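Local atomic coordinates of ALDH21) (Physcomitrella patens subsp. patens, PDB entry 5MZ5), a protein that oxidises succinic semialdehyde to succinate with NADP(+) as cofactor, as a tetrameric member of the aldehyde dehydrogenase family. Residues A[173-179]-A[501-507]; A[100-104]-A[228-234]; A[292-298]-A[445-450]; A[428-432]-A[453-457]. All blocks are in the same frame, centred on the assembly; numbering follows the deposited sequence.

Contact 1 is a backbone-bonded antiparallel strand pair in the three-stranded sheet that reaches out to other subunits; Lys175 and Glu503 form salt bridges to the second subunit, whose main-chain carbonyls hold the Lys505 ammonium. Contact 2, about 23 Å from it between centres, is a small apolar knot of helix and turn with charges at its margin. On the opposite side of the chain's centre from contact 2, contacts 3 and 4 share one beta-alpha unit: contact 3 pairs parallel strands, contact 4 packs the helices flanking strand 443-447, and the Asp295-Lys453 salt bridge joins them. Contacts 2 and 3 are buried, 1 and 4 only partly. Hydrogen bonds dominate contacts 1 and 3, aromatic packing contact 4.

Contact 1 (A[173-179]-A[501-507]); sequences IVKKFPI and MLETKVL
Ile173 to Pro178 and Leu502 to Leu507 pair as antiparallel strands in the three-stranded sheet that, in aldehyde dehydrogenases, serves oligomerisation. Backbone bonds come in reciprocal couples at Ile173-Leu507, Lys175-Lys505 and Phe177-Glu503. The straightest is Lys175 N to Lys505 O, 2.9 Å with 176° at the hydrogen. Beyond the ladder, Ile179 N adds a bond to Met501 O.

The closest methyl contacts lie on the face of Val174 and Val506: Val174 sets CG1 on Thr504 CG2 (3.6 Å) and CG2 on Val506 CG2 (3.8 Å). Further along, Leu502 CD2 lies 3.9 Å from Lys176 CB, the two side chains crossing at about a right angle. A water joins Lys176 NZ to Leu502 O.

Charge gathers on the other face. Glu503 turns its carboxylate to Arg491 of the second subunit, while Lys175 bridges to Glu459 of that subunit. Val506 and Leu507 also pair with a strand of the same neighbour, carrying the sheet across the interface. The Lys505 ammonium donates to Phe458 O and Met461 O of the second subunit, yet its chain bends at chi3 (-56°) and folds over the Phe177 ring. There CE makes a CH-pi contact and NZ a cation-pi contact, with Lys505 NZ 3.9 Å from the centroid of the Phe177 ring and 12° off its normal.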
# COMPACT_ATOMS: atom_id res chain seq x y z
N ILE A 173 -11.37 -5.91 9.23
CA ILE A 173 -11.18 -4.50 8.94
C ILE A 173 -10.12 -4.04 9.93
O ILE A 173 -10.33 -4.14 11.14
CB ILE A 173 -12.48 -3.64 9.02
CG1 ILE A 173 -13.50 -4.07 7.94
CG2 ILE A 173 -12.13 -2.12 8.91
CD1 ILE A 173 -14.93 -3.66 8.23
N VAL A 174 -8.98 -3.59 9.42
CA VAL A 174 -7.86 -3.11 10.22
C VAL A 174 -7.87 -1.59 10.14
O VAL A 174 -7.79 -1.03 9.05
CB VAL A 174 -6.50 -3.70 9.77
CG1 VAL A 174 -5.38 -3.24 10.69
CG2 VAL A 174 -6.56 -5.22 9.71
N LYS A 175 -8.00 -0.92 11.29
CA LYS A 175 -8.07 0.53 11.37
C LYS A 175 -7.08 1.01 12.44
O LYS A 175 -6.73 0.26 13.34
CB LYS A 175 -9.52 0.93 11.72
CG LYS A 175 -9.92 2.35 11.39
CD LYS A 175 -11.43 2.44 11.28
CE LYS A 175 -12.03 3.45 12.22
NZ LYS A 175 -13.48 3.65 11.94
N LYS A 176 -6.60 2.24 12.29
CA LYS A 176 -5.64 2.86 13.21
C LYS A 176 -6.32 3.91 14.07
O LYS A 176 -7.16 4.66 13.57
CB LYS A 176 -4.43 3.43 12.46
CG LYS A 176 -3.52 2.36 11.88
CD LYS A 176 -2.47 2.97 10.99
CE LYS A 176 -1.69 1.94 10.22
NZ LYS A 176 -0.45 1.54 10.94
N PHE A 177 -5.99 3.92 15.36
CA PHE A 177 -6.60 4.83 16.33
C PHE A 177 -5.56 5.67 17.05
O PHE A 177 -4.45 5.18 17.27
CB PHE A 177 -7.39 3.99 17.36
CG PHE A 177 -8.64 3.35 16.81
CD1 PHE A 177 -8.56 2.16 16.07
CD2 PHE A 177 -9.89 3.91 17.03
CE1 PHE A 177 -9.72 1.59 15.53
CE2 PHE A 177 -11.05 3.32 16.50
CZ PHE A 177 -10.95 2.15 15.78
N PRO A 178 -5.88 6.92 17.48
CA PRO A 178 -4.90 7.69 18.27
C PRO A 178 -4.40 6.91 19.50
O PRO A 178 -5.22 6.29 20.19
CB PRO A 178 -5.67 8.95 18.69
CG PRO A 178 -6.79 9.06 17.71
CD PRO A 178 -7.15 7.66 17.33
N ILE A 179 -3.08 6.88 19.73
CA ILE A 179 -2.47 6.18 20.89
C ILE A 179 -2.91 6.82 22.22
O ILE A 179 -2.99 6.12 23.23
CB ILE A 179 -0.91 6.08 20.75
CG1 ILE A 179 -0.31 5.01 21.72
CG2 ILE A 179 -0.20 7.47 20.91
CD1 ILE A 179 1.18 4.68 21.44
N MET A 501 2.15 7.27 16.70
CA MET A 501 1.04 7.89 17.45
C MET A 501 -0.30 7.19 17.16
O MET A 501 -1.36 7.67 17.56
CB MET A 501 0.97 9.38 17.13
CG MET A 501 2.11 10.13 17.73
SD MET A 501 2.26 11.80 17.12
CE MET A 501 3.91 12.21 17.70
N LEU A 502 -0.23 6.05 16.46
CA LEU A 502 -1.41 5.28 16.08
C LEU A 502 -1.33 3.86 16.59
O LEU A 502 -0.27 3.26 16.61
CB LEU A 502 -1.60 5.28 14.54
CG LEU A 502 -2.13 6.59 13.93
CD1 LEU A 502 -1.87 6.63 12.42
CD2 LEU A 502 -3.61 6.80 14.20
N GLU A 503 -2.48 3.32 17.03
CA GLU A 503 -2.59 1.94 17.48
C GLU A 503 -3.44 1.17 16.49
O GLU A 503 -4.46 1.68 16.03
CB GLU A 503 -3.16 1.82 18.91
CG GLU A 503 -2.09 2.00 19.99
CD GLU A 503 -1.12 0.84 20.19
OE1 GLU A 503 -0.28 0.95 21.12
OE2 GLU A 503 -1.17 -0.15 19.43
N THR A 504 -3.01 -0.03 16.17
CA THR A 504 -3.73 -0.92 15.26
C THR A 504 -4.87 -1.63 16.01
O THR A 504 -4.65 -2.15 17.10
CB THR A 504 -2.75 -1.92 14.62
OG1 THR A 504 -1.82 -1.18 13.84
CG2 THR A 504 -3.46 -2.95 13.72
N LYS A 505 -6.06 -1.67 15.40
CA LYS A 505 -7.21 -2.42 15.93
C LYS A 505 -7.84 -3.16 14.77
O LYS A 505 -8.08 -2.58 13.72
CB LYS A 505 -8.24 -1.52 16.62
CG LYS A 505 -9.27 -2.27 17.49
CD LYS A 505 -10.39 -1.37 18.02
CE LYS A 505 -9.89 -0.16 18.82
NZ LYS A 505 -11.01 0.65 19.40
N VAL A 506 -8.11 -4.46 14.97
CA VAL A 506 -8.77 -5.27 13.92
C VAL A 506 -10.20 -5.65 14.36
O VAL A 506 -10.42 -6.01 15.51
CB VAL A 506 -7.92 -6.50 13.47
CG1 VAL A 506 -7.60 -7.45 14.65
CG2 VAL A 506 -8.57 -7.25 12.29
N LEU A 507 -11.14 -5.58 13.43
CA LEU A 507 -12.51 -6.05 13.61
C LEU A 507 -12.55 -7.38 12.84
O LEU A 507 -12.47 -7.38 11.61
CB LEU A 507 -13.56 -5.04 13.05
CG LEU A 507 -15.02 -5.43 13.24
CD1 LEU A 507 -15.41 -5.49 14.75
CD2 LEU A 507 -15.95 -4.48 12.45
O HOH W 1 0.80 2.27 13.66

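Contact 2 (A[100-104]-A[228-234]); sequences RKAVL and LHKIEEL
Val103, on helix 97-113, is received by the end of helix 219-229 and the type I beta turn Ile231-Leu234 that follows, a helix-to-turn packing in the aldehyde dehydrogenase fold, away from the cofactor and substrate sites. The tight part is mainly apolar and centres on this one valine. With CG1 anti to the backbone N (chi1 175°), Val103 CG2 is left to face the turn, where it meets Glu233 CB at 3.7 Å and Ile231 CG2 at 3.8 Å. The Val103 and Glu233 side chains pass antiparallel, whereas Leu234 lies across the valine and brings Leu234 CD1 to 4.1 Å from both Val103 CG1 and Val103 CG2. Ile231 grips from a second point: Ile231 CD1 rests 3.6 Å from Val103 O and also approaches Val103 CG1. A longer contact, Val103 CG1 to Leu228 CD2 at 4.2 Å, extends the apolar patch to the last part of the helix. Ile203 of helix 193-205 touches both Val103 and Leu228, adding a third helix to the same core.

The other side is looser and polar. Ala102 has a single methyl to offer, and the Glu233 side chain bends at chi2 (93°) on its way past. Glu233 OE1 and Glu232 OE1 both form salt bridges with Lys106 NZ, one turn further along helix 97-113, and so place charge at the margin of the apolar patch. Glu233 OE2 lies 3.7 Å from Ala102 CB.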
# COMPACT_ATOMS: atom_id res chain seq x y z
N ARG A 100 -9.11 18.09 11.70
CA ARG A 100 -7.68 17.95 12.00
C ARG A 100 -6.89 18.67 10.91
O ARG A 100 -5.98 19.43 11.23
CB ARG A 100 -7.25 16.47 12.12
CG ARG A 100 -7.95 15.72 13.25
CD ARG A 100 -7.32 14.36 13.52
NE ARG A 100 -7.17 13.53 12.32
CZ ARG A 100 -8.08 12.66 11.89
NH1 ARG A 100 -7.85 11.94 10.80
NH2 ARG A 100 -9.21 12.48 12.55
N LYS A 101 -7.31 18.51 9.63
CA LYS A 101 -6.72 19.19 8.48
C LYS A 101 -6.83 20.71 8.60
O LYS A 101 -5.85 21.41 8.33
CB LYS A 101 -7.39 18.73 7.18
CG LYS A 101 -6.64 19.20 5.93
CD LYS A 101 -7.37 18.79 4.66
CE LYS A 101 -6.48 19.05 3.47
NZ LYS A 101 -7.25 19.11 2.21
N ALA A 102 -8.03 21.22 8.96
CA ALA A 102 -8.29 22.65 9.12
C ALA A 102 -7.37 23.29 10.17
O ALA A 102 -6.89 24.40 9.94
CB ALA A 102 -9.76 22.91 9.46
N VAL A 103 -7.08 22.57 11.29
CA VAL A 103 -6.16 23.05 12.34
C VAL A 103 -4.77 23.26 11.71
O VAL A 103 -4.18 24.34 11.83
CB VAL A 103 -6.07 22.10 13.58
CG1 VAL A 103 -5.01 22.59 14.57
CG2 VAL A 103 -7.42 21.92 14.27
N LEU A 104 -4.26 22.21 11.04
CA LEU A 104 -2.94 22.20 10.42
C LEU A 104 -2.79 23.25 9.31
O LEU A 104 -1.73 23.86 9.19
CB LEU A 104 -2.57 20.78 9.93
CG LEU A 104 -2.47 19.73 11.03
CD1 LEU A 104 -2.71 18.36 10.51
CD2 LEU A 104 -1.14 19.84 11.79
N LEU A 228 -1.90 28.01 17.92
CA LEU A 228 -2.81 26.94 18.29
C LEU A 228 -3.96 27.39 19.16
O LEU A 228 -5.07 26.91 18.98
CB LEU A 228 -2.05 25.77 18.94
CG LEU A 228 -1.14 24.94 18.03
CD1 LEU A 228 -0.43 23.89 18.83
CD2 LEU A 228 -1.93 24.31 16.88
N HIS A 229 -3.69 28.33 20.08
CA HIS A 229 -4.67 28.91 21.00
C HIS A 229 -5.84 29.58 20.27
O HIS A 229 -6.96 29.50 20.75
CB HIS A 229 -3.96 29.91 21.95
CG HIS A 229 -4.90 30.80 22.71
ND1 HIS A 229 -5.79 30.28 23.65
CD2 HIS A 229 -5.09 32.13 22.62
CE1 HIS A 229 -6.49 31.31 24.09
NE2 HIS A 229 -6.10 32.45 23.51
N LYS A 230 -5.59 30.21 19.11
CA LYS A 230 -6.60 30.91 18.31
C LYS A 230 -7.41 29.96 17.40
O LYS A 230 -8.32 30.43 16.73
CB LYS A 230 -5.93 32.02 17.47
CG LYS A 230 -5.26 33.13 18.29
CD LYS A 230 -4.43 34.12 17.41
CE LYS A 230 -3.10 33.58 16.91
NZ LYS A 230 -2.24 34.63 16.30
N ILE A 231 -7.09 28.65 17.39
CA ILE A 231 -7.79 27.70 16.51
C ILE A 231 -8.95 27.01 17.26
O ILE A 231 -8.73 26.13 18.11
CB ILE A 231 -6.82 26.72 15.79
CG1 ILE A 231 -5.78 27.51 14.96
CG2 ILE A 231 -7.60 25.71 14.92
CD1 ILE A 231 -4.57 26.71 14.50
N GLU A 232 -10.18 27.41 16.91
CA GLU A 232 -11.45 26.97 17.49
C GLU A 232 -11.74 25.48 17.31
O GLU A 232 -12.33 24.88 18.21
CB GLU A 232 -12.63 27.84 16.98
CG GLU A 232 -12.79 27.89 15.46
CD GLU A 232 -12.11 29.03 14.72
OE1 GLU A 232 -10.88 29.21 14.86
OE2 GLU A 232 -12.82 29.72 13.95
N GLU A 233 -11.32 24.88 16.16
CA GLU A 233 -11.49 23.45 15.83
C GLU A 233 -10.76 22.54 16.82
O GLU A 233 -11.17 21.39 17.01
CB GLU A 233 -10.96 23.14 14.42
CG GLU A 233 -11.82 23.63 13.27
CD GLU A 233 -11.47 24.98 12.69
OE1 GLU A 233 -10.92 25.83 13.43
OE2 GLU A 233 -11.81 25.22 11.51
N LEU A 234 -9.67 23.03 17.42
CA LEU A 234 -8.87 22.26 18.35
C LEU A 234 -9.51 22.23 19.74
O LEU A 234 -9.69 23.29 20.33
CB LEU A 234 -7.42 22.79 18.37
CG LEU A 234 -6.32 21.83 18.82
CD1 LEU A 234 -6.25 20.57 17.93
CD2 LEU A 234 -4.98 22.55 18.85

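Contact 3 (A[292-298]-A[445-450]). With GOL (glycerol), chain F.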
# COMPACT_ATOMS: atom_id res chain seq x y z
N CYS A 292 30.95 10.89 5.11
CA CYS A 292 30.68 11.08 3.68
C CYS A 292 31.84 10.50 2.89
O CYS A 292 32.99 10.77 3.22
CB CYS A 292 30.43 12.54 3.32
SG CYS A 292 29.88 12.81 1.61
N ILE A 293 31.52 9.70 1.86
CA ILE A 293 32.49 9.14 0.93
C ILE A 293 32.48 10.01 -0.34
O ILE A 293 31.42 10.30 -0.87
CB ILE A 293 32.18 7.65 0.58
CG1 ILE A 293 32.36 6.75 1.81
CG2 ILE A 293 33.07 7.17 -0.60
CD1 ILE A 293 32.04 5.25 1.60
N VAL A 294 33.67 10.42 -0.80
CA VAL A 294 33.84 11.15 -2.05
C VAL A 294 34.65 10.22 -2.96
O VAL A 294 35.86 10.11 -2.80
CB VAL A 294 34.45 12.58 -1.89
CG1 VAL A 294 34.74 13.24 -3.25
CG2 VAL A 294 33.54 13.46 -1.05
N ASP A 295 33.96 9.50 -3.87
CA ASP A 295 34.61 8.58 -4.81
C ASP A 295 34.62 9.14 -6.23
O ASP A 295 35.26 8.58 -7.11
CB ASP A 295 33.96 7.17 -4.76
CG ASP A 295 34.89 6.05 -5.23
OD1 ASP A 295 35.91 5.79 -4.55
OD2 ASP A 295 34.57 5.41 -6.24
N ASP A 296 33.93 10.27 -6.44
CA ASP A 296 33.77 10.99 -7.71
C ASP A 296 33.28 12.41 -7.42
O ASP A 296 32.86 12.69 -6.29
CB ASP A 296 32.71 10.28 -8.62
CG ASP A 296 33.23 9.17 -9.51
OD1 ASP A 296 34.22 9.41 -10.25
OD2 ASP A 296 32.62 8.09 -9.52
N TYR A 297 33.30 13.28 -8.43
CA TYR A 297 32.77 14.65 -8.36
C TYR A 297 31.45 14.59 -9.11
O TYR A 297 31.44 14.22 -10.29
CB TYR A 297 33.71 15.68 -9.01
CG TYR A 297 35.13 15.68 -8.50
CD1 TYR A 297 35.43 15.34 -7.18
CD2 TYR A 297 36.18 16.10 -9.31
CE1 TYR A 297 36.74 15.34 -6.71
CE2 TYR A 297 37.50 16.12 -8.85
CZ TYR A 297 37.77 15.75 -7.54
OH TYR A 297 39.06 15.77 -7.07
N VAL A 298 30.32 14.84 -8.42
CA VAL A 298 29.02 14.72 -9.08
C VAL A 298 28.15 15.99 -8.90
O VAL A 298 27.75 16.26 -7.77
CB VAL A 298 28.24 13.42 -8.67
CG1 VAL A 298 27.00 13.22 -9.56
CG2 VAL A 298 29.13 12.18 -8.70
N GLY A 445 26.66 9.88 3.63
CA GLY A 445 26.69 10.46 2.31
C GLY A 445 27.68 9.73 1.43
O GLY A 445 28.66 9.17 1.92
N ILE A 446 27.40 9.69 0.11
CA ILE A 446 28.28 9.08 -0.89
C ILE A 446 28.21 9.81 -2.24
O ILE A 446 27.13 9.93 -2.83
CB ILE A 446 28.07 7.52 -1.05
CG1 ILE A 446 28.99 6.97 -2.17
CG2 ILE A 446 26.58 7.14 -1.29
CD1 ILE A 446 29.02 5.53 -2.37
N PHE A 447 29.36 10.26 -2.75
CA PHE A 447 29.46 10.86 -4.09
C PHE A 447 30.07 9.81 -5.00
O PHE A 447 31.20 9.38 -4.77
CB PHE A 447 30.30 12.15 -4.10
CG PHE A 447 29.57 13.36 -3.59
CD1 PHE A 447 29.54 13.65 -2.22
CD2 PHE A 447 28.91 14.22 -4.46
CE1 PHE A 447 28.87 14.78 -1.75
CE2 PHE A 447 28.24 15.35 -3.98
CZ PHE A 447 28.23 15.62 -2.63
N THR A 448 29.29 9.35 -5.99
CA THR A 448 29.72 8.30 -6.92
C THR A 448 28.95 8.37 -8.23
O THR A 448 27.77 8.73 -8.24
CB THR A 448 29.62 6.88 -6.27
OG1 THR A 448 30.09 5.89 -7.19
CG2 THR A 448 28.20 6.50 -5.84
N LYS A 449 29.62 7.98 -9.32
CA LYS A 449 29.02 7.87 -10.65
C LYS A 449 28.79 6.38 -10.95
O LYS A 449 28.23 6.04 -12.00
CB LYS A 449 29.96 8.46 -11.71
CG LYS A 449 30.11 9.96 -11.69
CD LYS A 449 31.26 10.36 -12.60
CE LYS A 449 31.45 11.85 -12.62
NZ LYS A 449 32.59 12.26 -13.50
N ASP A 450 29.25 5.52 -10.04
CA ASP A 450 29.20 4.06 -10.16
C ASP A 450 27.91 3.47 -9.59
O ASP A 450 27.64 3.58 -8.40
CB ASP A 450 30.46 3.46 -9.50
CG ASP A 450 30.73 2.00 -9.80
OD1 ASP A 450 29.91 1.16 -9.42
OD2 ASP A 450 31.83 1.70 -10.31
C1 GOL F . 35.97 12.26 -10.39
O1 GOL F . 34.65 12.38 -10.92
C2 GOL F . 36.99 11.88 -11.44
O2 GOL F . 36.52 10.79 -12.25
C3 GOL F . 37.36 13.05 -12.32
O3 GOL F . 38.39 13.81 -11.71
O HOH W 2 32.63 5.96 -7.90
O HOH W 3 32.85 14.92 -12.52
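Phe447 presents its ring edge to the strand beside it. Cys292 SG lies in the ring plane, 3.9 Å from Phe447 CD1, in a sulfur-aromatic contact, and Val298 O also meets the edge in plane, nearest CE2. Val294 lies alongside the phenylalanine, with Val294 CG2 4.2 Å from Phe447 CD1. Phe447 shares the face of Cys292 and Val294; its chi1 of -78° swings the ring so that its edge meets Cys292 SG. Beneath the side chains, Ile293 N bonds to Gly445 O, Phe447 N to Ile293 O, and Asp295 N to Phe447 O.

Past the strand ends, Asp296 lies across the Lys449 chain. Asp296 OD2 takes the Lys449 backbone N at 3.0 Å, on the anti side and 33° out of the carboxylate plane, while OD1 pairs with Arg331 and accepts from glycerol O1. The glycerol also receives the nearly straight bond of Tyr297 N, and its C1 sits over one face of the tyrosine ring. A water links Asp295 OD2, Asp296 OD2 and Thr448 OG1; Asp295 OD1 bonds Tyr425 OH, and its OD2 pairs with Lys453. An alanine at Asp296 would remove both carboxylate oxygens and is likely to leave Arg331 without this charge partner and the Lys449 N-H without its acceptor.

Thr448 OG1 accepts from Asp450 N in an ST turn, and Asp450, the N-cap of helix 451-460, accepts from Lys453 N at OD1: the loop end of two adjacent parallel strands, as found in the alpha/beta catalytic domain of aldehyde dehydrogenases.

Contact 4 (A[428-432]-A[453-457])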
# COMPACT_ATOMS: atom_id res chain seq x y z
N PHE A 428 37.31 1.14 -1.66
CA PHE A 428 35.92 1.54 -1.46
C PHE A 428 35.21 0.74 -0.35
O PHE A 428 34.55 1.34 0.50
CB PHE A 428 35.11 1.50 -2.79
CG PHE A 428 33.66 1.87 -2.61
CD1 PHE A 428 33.28 3.20 -2.46
CD2 PHE A 428 32.68 0.89 -2.55
CE1 PHE A 428 31.93 3.54 -2.26
CE2 PHE A 428 31.33 1.23 -2.36
CZ PHE A 428 30.97 2.55 -2.21
N LYS A 429 35.34 -0.61 -0.36
CA LYS A 429 34.74 -1.50 0.63
C LYS A 429 35.22 -1.11 2.04
O LYS A 429 34.42 -1.10 2.99
CB LYS A 429 35.13 -2.96 0.35
CG LYS A 429 34.18 -3.69 -0.56
CD LYS A 429 34.75 -5.06 -0.98
CE LYS A 429 33.76 -6.19 -1.19
NZ LYS A 429 33.13 -6.20 -2.54
N GLU A 430 36.52 -0.75 2.16
CA GLU A 430 37.16 -0.32 3.40
C GLU A 430 36.64 1.02 3.86
O GLU A 430 36.48 1.22 5.06
CB GLU A 430 38.70 -0.29 3.26
CG GLU A 430 39.34 -1.67 3.34
CD GLU A 430 39.16 -2.44 4.63
OE1 GLU A 430 39.35 -1.85 5.72
OE2 GLU A 430 38.85 -3.65 4.55
N ALA A 431 36.36 1.94 2.91
CA ALA A 431 35.79 3.26 3.22
C ALA A 431 34.38 3.08 3.83
O ALA A 431 34.08 3.75 4.82
CB ALA A 431 35.71 4.12 1.96
N VAL A 432 33.55 2.15 3.27
CA VAL A 432 32.20 1.84 3.76
C VAL A 432 32.29 1.27 5.19
O VAL A 432 31.54 1.70 6.07
CB VAL A 432 31.41 0.89 2.80
CG1 VAL A 432 30.06 0.48 3.40
CG2 VAL A 432 31.22 1.53 1.42
N LYS A 453 28.56 0.81 -6.74
CA LYS A 453 29.06 1.44 -5.51
C LYS A 453 27.92 2.14 -4.77
O LYS A 453 27.85 2.06 -3.54
CB LYS A 453 30.19 2.43 -5.82
CG LYS A 453 31.48 1.73 -6.22
CD LYS A 453 32.61 2.69 -6.43
CE LYS A 453 33.88 1.94 -6.74
NZ LYS A 453 34.94 2.83 -7.28
N ALA A 454 27.01 2.80 -5.53
CA ALA A 454 25.83 3.50 -5.00
C ALA A 454 24.93 2.52 -4.23
O ALA A 454 24.59 2.76 -3.07
CB ALA A 454 25.06 4.16 -6.14
N PHE A 455 24.60 1.38 -4.87
CA PHE A 455 23.72 0.38 -4.27
C PHE A 455 24.43 -0.50 -3.23
O PHE A 455 23.76 -1.01 -2.34
CB PHE A 455 22.98 -0.44 -5.35
CG PHE A 455 21.84 0.39 -5.90
CD1 PHE A 455 22.03 1.23 -7.00
CD2 PHE A 455 20.60 0.42 -5.25
CE1 PHE A 455 21.00 2.04 -7.47
CE2 PHE A 455 19.56 1.23 -5.73
CZ PHE A 455 19.77 2.04 -6.83
N TYR A 456 25.76 -0.66 -3.32
CA TYR A 456 26.55 -1.39 -2.31
C TYR A 456 26.48 -0.56 -1.02
O TYR A 456 26.24 -1.11 0.05
CB TYR A 456 28.02 -1.61 -2.77
CG TYR A 456 28.89 -2.29 -1.73
CD1 TYR A 456 29.48 -1.56 -0.70
CD2 TYR A 456 29.07 -3.66 -1.74
CE1 TYR A 456 30.24 -2.18 0.29
CE2 TYR A 456 29.86 -4.30 -0.77
CZ TYR A 456 30.43 -3.55 0.25
OH TYR A 456 31.18 -4.16 1.22
N ALA A 457 26.68 0.78 -1.14
CA ALA A 457 26.62 1.69 0.01
C ALA A 457 25.21 1.70 0.64
O ALA A 457 25.09 1.71 1.86
CB ALA A 457 27.02 3.10 -0.42
O HOH W 4 32.30 -2.71 3.22
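Phe428 and Lys453 meet along nearly the whole length of the lysine, whose chain is extended beyond CG and crosses the aromatic side chain obliquely. Lys453 CB begins over the far end of the ring, 3.7 Å from Phe428 CZ. The next atom, CG, stands above the ring centre in a CH-pi contact, with Lys453 CG 3.9 Å from the centroid of the Phe428 ring and 12° off its normal. Lys453 CD moves on to Phe428 CG and Phe428 CD1, and Lys453 CE lies over Phe428 CG and near Phe428 CB. NZ, at the tip, leaves the aromatic surface for a salt bridge with Asp295, which lies just past strand 290-294.

The two helices, 428-435 and 451-460, run before and after strand 443-447 in the alpha/beta fold, a helix-strand-helix succession in which their short segments point roughly the same way, 30° apart. Ile446 of that strand touches both Phe428 and Ala457. Val432 CG2 covers the opposite face of the phenylalanine, 3.7 Å above the Phe428 ring plane and offset toward the rim, so the ring is held between an aliphatic chain and a methyl. Without the ring, as with an alanine here, a gap would probably open between Lys453 and Val432, leaving the lysine methylenes free to turn.

Tyr456 has CG anti to the backbone N (chi1 177°), which carries its ring across to helix 428-435 and past Phe428 in the reverse direction, Tyr456 CD1 3.7 Å from Phe428 CE2. Its edge receives Val432 CG2 4.0 Å from Tyr456 CE1. Lys429 CG packs 3.5 Å from Tyr456 OH, and a water in the tyrosine ring plane connects that hydroxyl to Lys429 O.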